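Local coordinates for tRNA threonylcarbamoyladenosine biosynthesis protein TsaB (PDB 5BR9) that probably takes part in making the threonylcarbamoyladenosine modification of tRNA, at residues A[62-74]-A[90-104]. Sequence-based numbering, arbitrary orientation.
Sequences LSAVDAIAFGRGP and LAFALQRPVLAVSDL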
loop_
_atom_site.group_PDB
_atom_site.type_symbol
_atom_site.label_atom_id
_atom_site.label_comp_id
_atom_site.label_asym_id
_atom_site.label_seq_id
_atom_site.Cartn_x
_atom_site.Cartn_y
_atom_site.Cartn_z
ATOM N N LEU A 62 -16.079 12.302 -6.752
ATOM C CA LEU A 62 -15.620 11.373 -5.733
ATOM C C LEU A 62 -16.490 11.513 -4.472
ATOM O O LEU A 62 -16.791 10.515 -3.803
ATOM C CB LEU A 62 -14.132 11.604 -5.414
ATOM C CG LEU A 62 -13.478 10.539 -4.521
ATOM C CD1 LEU A 62 -13.522 9.160 -5.185
ATOM C CD2 LEU A 62 -12.048 10.924 -4.178
ATOM N N SER A 63 -16.925 12.733 -4.165
ATOM C CA SER A 63 -17.712 12.947 -2.947
ATOM C C SER A 63 -19.061 12.219 -2.969
ATOM O O SER A 63 -19.659 11.992 -1.921
ATOM C CB SER A 63 -17.946 14.436 -2.706
ATOM O OG SER A 63 -18.635 15.040 -3.785
ATOM N N ALA A 64 -19.507 11.799 -4.149
ATOM C CA ALA A 64 -20.791 11.107 -4.287
ATOM C C ALA A 64 -20.699 9.619 -3.917
ATOM O O ALA A 64 -21.726 8.950 -3.740
ATOM C CB ALA A 64 -21.311 11.249 -5.725
ATOM N N VAL A 65 -19.471 9.119 -3.782
ATOM C CA VAL A 65 -19.213 7.705 -3.473
ATOM C C VAL A 65 -19.602 7.351 -2.037
ATOM O O VAL A 65 -19.179 8.012 -1.076
ATOM C CB VAL A 65 -17.731 7.360 -3.744
ATOM C CG1 VAL A 65 -17.384 5.968 -3.229
ATOM C CG2 VAL A 65 -17.407 7.500 -5.237
ATOM N N ASP A 66 -20.392 6.287 -1.890
ATOM C CA ASP A 66 -20.888 5.891 -0.578
ATOM C C ASP A 66 -19.951 4.928 0.155
ATOM O O ASP A 66 -19.875 4.929 1.390
ATOM C CB ASP A 66 -22.272 5.259 -0.734
ATOM C CG ASP A 66 -23.310 6.251 -1.262
ATOM O OD1 ASP A 66 -23.266 7.427 -0.841
ATOM O OD2 ASP A 66 -24.169 5.861 -2.084
ATOM N N ALA A 67 -19.244 4.101 -0.611
ATOM C CA ALA A 67 -18.339 3.109 -0.051
ATOM C C ALA A 67 -17.364 2.643 -1.134
ATOM O O ALA A 67 -17.649 2.765 -2.333
ATOM C CB ALA A 67 -19.120 1.928 0.529
ATOM N N ILE A 68 -16.211 2.129 -0.710
ATOM C CA ILE A 68 -15.183 1.679 -1.657
ATOM C C ILE A 68 -14.894 0.208 -1.447
ATOM O O ILE A 68 -14.585 -0.214 -0.329
ATOM C CB ILE A 68 -13.896 2.497 -1.524
ATOM C CG1 ILE A 68 -14.204 3.998 -1.594
ATOM C CG2 ILE A 68 -12.938 2.110 -2.623
ATOM C CD1 ILE A 68 -13.033 4.875 -1.261
ATOM N N ALA A 69 -15.037 -0.572 -2.513
ATOM C CA ALA A 69 -14.777 -2.001 -2.472
ATOM C C ALA A 69 -13.479 -2.347 -3.179
ATOM O O ALA A 69 -13.114 -1.698 -4.156
ATOM C CB ALA A 69 -15.927 -2.754 -3.101
ATOM N N PHE A 70 -12.791 -3.383 -2.701
ATOM C CA PHE A 70 -11.555 -3.818 -3.341
ATOM C C PHE A 70 -11.356 -5.331 -3.178
ATOM O O PHE A 70 -11.843 -5.917 -2.213
ATOM C CB PHE A 70 -10.345 -3.078 -2.760
ATOM C CG PHE A 70 -10.064 -3.409 -1.325
ATOM C CD1 PHE A 70 -9.056 -4.314 -0.990
ATOM C CD2 PHE A 70 -10.802 -2.829 -0.309
ATOM C CE1 PHE A 70 -8.801 -4.626 0.337
ATOM C CE2 PHE A 70 -10.546 -3.140 1.022
ATOM C CZ PHE A 70 -9.559 -4.034 1.344
ATOM N N GLY A 71 -10.629 -5.947 -4.108
ATOM C CA GLY A 71 -10.233 -7.323 -3.955
ATOM C C GLY A 71 -9.114 -7.452 -2.931
ATOM O O GLY A 71 -8.047 -6.873 -3.101
ATOM N N ARG A 72 -9.347 -8.208 -1.863
ATOM C CA ARG A 72 -8.364 -8.310 -0.783
ATOM C C ARG A 72 -7.430 -9.502 -0.973
ATOM O O ARG A 72 -6.771 -9.942 -0.037
ATOM C CB ARG A 72 -9.075 -8.401 0.573
ATOM C CG ARG A 72 -10.186 -9.457 0.648
ATOM C CD ARG A 72 -9.672 -10.821 1.096
ATOM N NE ARG A 72 -10.759 -11.678 1.566
ATOM C CZ ARG A 72 -10.804 -12.996 1.387
ATOM N NH1 ARG A 72 -9.830 -13.610 0.726
ATOM N NH2 ARG A 72 -11.831 -13.701 1.859
ATOM N N GLY A 73 -7.370 -10.018 -2.191
ATOM C CA GLY A 73 -6.611 -11.216 -2.458
ATOM C C GLY A 73 -7.521 -12.428 -2.324
ATOM O O GLY A 73 -8.726 -12.281 -2.094
ATOM N N PRO A 74 -6.956 -13.631 -2.444
ATOM C CA PRO A 74 -5.524 -13.840 -2.658
ATOM C C PRO A 74 -5.073 -13.518 -4.083
ATOM O O PRO A 74 -5.903 -13.389 -4.981
ATOM C CB PRO A 74 -5.353 -15.322 -2.347
ATOM C CG PRO A 74 -6.680 -15.929 -2.717
ATOM C CD PRO A 74 -7.700 -14.903 -2.367
ATOM N N LEU A 90 -8.179 6.723 0.518
ATOM C CA LEU A 90 -9.339 7.315 -0.129
ATOM C C LEU A 90 -10.457 7.401 0.893
ATOM O O LEU A 90 -11.072 8.453 1.074
ATOM C CB LEU A 90 -9.788 6.487 -1.342
ATOM C CG LEU A 90 -8.939 6.456 -2.607
ATOM C CD1 LEU A 90 -9.573 5.509 -3.589
ATOM C CD2 LEU A 90 -8.827 7.849 -3.235
ATOM N N ALA A 91 -10.681 6.280 1.576
ATOM C CA ALA A 91 -11.813 6.126 2.464
ATOM C C ALA A 91 -11.679 6.976 3.711
ATOM O O ALA A 91 -12.662 7.524 4.189
ATOM C CB ALA A 91 -11.990 4.664 2.835
ATOM N N PHE A 92 -10.461 7.114 4.216
ATOM C CA PHE A 92 -10.209 7.949 5.393
ATOM C C PHE A 92 -10.483 9.427 5.079
ATOM O O PHE A 92 -11.027 10.175 5.902
ATOM C CB PHE A 92 -8.782 7.763 5.858
ATOM C CG PHE A 92 -8.412 8.552 7.089
ATOM C CD1 PHE A 92 -8.586 8.015 8.355
ATOM C CD2 PHE A 92 -7.841 9.802 6.972
ATOM C CE1 PHE A 92 -8.200 8.713 9.478
ATOM C CE2 PHE A 92 -7.468 10.518 8.093
ATOM C CZ PHE A 92 -7.649 9.970 9.351
ATOM N N ALA A 93 -10.059 9.852 3.894
ATOM C CA ALA A 93 -10.235 11.238 3.491
ATOM C C ALA A 93 -11.700 11.578 3.218
ATOM O O ALA A 93 -12.146 12.665 3.570
ATOM C CB ALA A 93 -9.391 11.533 2.279
ATOM N N LEU A 94 -12.444 10.650 2.611
ATOM C CA LEU A 94 -13.856 10.886 2.299
ATOM C C LEU A 94 -14.714 10.681 3.542
ATOM O O LEU A 94 -15.808 11.246 3.649
ATOM C CB LEU A 94 -14.361 9.958 1.173
ATOM C CG LEU A 94 -13.795 10.093 -0.244
ATOM C CD1 LEU A 94 -14.236 8.924 -1.119
ATOM C CD2 LEU A 94 -14.155 11.455 -0.907
ATOM N N GLN A 95 -14.187 9.878 4.470
ATOM C CA GLN A 95 -14.904 9.383 5.655
ATOM C C GLN A 95 -16.033 8.474 5.213
ATOM O O GLN A 95 -17.186 8.644 5.601
ATOM C CB GLN A 95 -15.417 10.532 6.534
ATOM C CG GLN A 95 -14.306 11.503 6.930
ATOM C CD GLN A 95 -14.728 12.496 7.987
ATOM O OE1 GLN A 95 -15.924 12.692 8.241
ATOM N NE2 GLN A 95 -13.749 13.136 8.614
ATOM N N ARG A 96 -15.671 7.500 4.390
ATOM C CA ARG A 96 -16.591 6.485 3.879
ATOM C C ARG A 96 -16.061 5.092 4.197
ATOM O O ARG A 96 -14.866 4.924 4.429
ATOM C CB ARG A 96 -16.787 6.640 2.369
ATOM C CG ARG A 96 -17.506 7.893 1.971
ATOM C CD ARG A 96 -18.956 7.897 2.500
ATOM N NE ARG A 96 -19.580 9.178 2.173
ATOM C CZ ARG A 96 -20.846 9.499 2.421
ATOM N NH1 ARG A 96 -21.660 8.629 3.009
ATOM N NH2 ARG A 96 -21.298 10.703 2.065
ATOM N N PRO A 97 -16.950 4.092 4.241
ATOM C CA PRO A 97 -16.476 2.744 4.609
ATOM C C PRO A 97 -15.825 1.948 3.466
ATOM O O PRO A 97 -15.949 2.326 2.299
ATOM C CB PRO A 97 -17.753 2.053 5.126
ATOM C CG PRO A 97 -18.880 2.803 4.548
ATOM C CD PRO A 97 -18.423 4.194 4.205
ATOM N N VAL A 98 -15.110 0.870 3.798
ATOM C CA VAL A 98 -14.512 0.035 2.761
ATOM C C VAL A 98 -15.083 -1.369 2.864
ATOM O O VAL A 98 -15.450 -1.827 3.942
ATOM C CB VAL A 98 -12.958 -0.039 2.831
ATOM C CG1 VAL A 98 -12.344 1.319 2.912
ATOM C CG2 VAL A 98 -12.481 -0.940 3.937
ATOM N N LEU A 99 -15.110 -2.043 1.723
ATOM C CA LEU A 99 -15.624 -3.393 1.571
ATOM C C LEU A 99 -14.542 -4.323 1.018
ATOM O O LEU A 99 -14.204 -4.263 -0.161
ATOM C CB LEU A 99 -16.829 -3.387 0.626
ATOM C CG LEU A 99 -18.082 -2.664 1.114
ATOM C CD1 LEU A 99 -19.021 -2.328 -0.032
ATOM C CD2 LEU A 99 -18.789 -3.552 2.112
ATOM N N ALA A 100 -14.002 -5.186 1.871
ATOM C CA ALA A 100 -13.012 -6.159 1.437
ATOM C C ALA A 100 -13.737 -7.365 0.814
ATOM O O ALA A 100 -14.643 -7.927 1.407
ATOM C CB ALA A 100 -12.148 -6.589 2.602
ATOM N N VAL A 101 -13.357 -7.737 -0.402
ATOM C CA VAL A 101 -14.017 -8.818 -1.110
ATOM C C VAL A 101 -12.979 -9.796 -1.643
ATOM O O VAL A 101 -11.950 -9.402 -2.216
ATOM C CB VAL A 101 -14.895 -8.282 -2.258
ATOM C CG1 VAL A 101 -15.505 -9.423 -3.042
ATOM C CG2 VAL A 101 -15.977 -7.356 -1.730
ATOM N N SER A 102 -13.257 -11.077 -1.451
ATOM C CA SER A 102 -12.354 -12.111 -1.886
ATOM C C SER A 102 -12.214 -12.169 -3.392
ATOM O O SER A 102 -13.199 -12.162 -4.112
ATOM C CB SER A 102 -12.829 -13.481 -1.372
ATOM O OG SER A 102 -12.116 -14.497 -2.035
ATOM N N ASP A 103 -10.980 -12.304 -3.866
ATOM C CA ASP A 103 -10.754 -12.486 -5.283
ATOM C C ASP A 103 -11.216 -13.845 -5.815
ATOM O O ASP A 103 -11.497 -13.971 -7.006
ATOM C CB ASP A 103 -9.285 -12.255 -5.605
ATOM C CG ASP A 103 -8.974 -10.764 -5.758
ATOM O OD1 ASP A 103 -8.396 -10.157 -4.845
ATOM O OD2 ASP A 103 -9.318 -10.199 -6.811
ATOM N N LEU A 104 -11.311 -14.850 -4.946
ATOM C CA LEU A 104 -11.901 -16.138 -5.343
ATOM C C LEU A 104 -13.402 -15.949 -5.634
ATOM O O LEU A 104 -13.918 -16.440 -6.648
ATOM C CB LEU A 104 -11.673 -17.205 -4.238
ATOM C CG LEU A 104 -10.204 -17.634 -4.028
ATOM C CD1 LEU A 104 -9.983 -18.327 -2.698
ATOM C CD2 LEU A 104 -9.697 -18.533 -5.172
HETATM O O HOH W 1 -18.211 10.494 0.133
HETATM O O HOH W 2 -21.566 5.715 3.447
#
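Phe70 has CG between its backbone N and carbonyl carbon (chi1 67°), which turns the ring toward the neighbouring strand, where Ala100 CA lies over one face, 4.3 Å from the ring centroid. Val98 CG2 meets the same ring at its edge. Arg72 CG takes the corresponding position (chi1 50°), and the chain bends at chi2. Ser102 CB sits over one face of the Arg72 guanidinium, offset toward its rim and 3.4 Å from Arg72 NH2. Glu149 takes up both polar ends, by a salt bridge to Arg72 and a hydrogen bond to Ser102.

Strands 67-71 and 98-101 run parallel. Their hydrogen bonds alternate from Ile68 N to Pro97 O through to Arg72 N to Val101 O. With helix 77-94 they form a beta-alpha-beta unit, whose strands lie at one edge of a five-stranded mixed sheet of the actin-like ATPase type. Strand 98-101 is an outermost strand of this sheet within the chain. Ile68 reaches the helix through CD1, which sits 3.6 Å from Leu90 CB. The side chains of Leu62 and Leu94 cross at about a right angle, with Leu62 CG against both methyls of Leu94. Leu62 also packs on Ala93 of the second subunit.

Past the strands, Gly73 and Asp103 are tied twice. Gly73 N gives a bent bond to Asp103 OD1 (2.8 Å), and Asp103 N returns a straight one to Gly73 O (2.9 Å), from above the carbonyl plane. At the other end, Arg96 works through two waters. One accepts from Arg96 NE (2.8 Å) and donates to the carbonyls of Ser63 and Val65. The other lies at the guanidinium edge, accepts from Arg96 NH1 and donates to Asp66 O (2.8 Å).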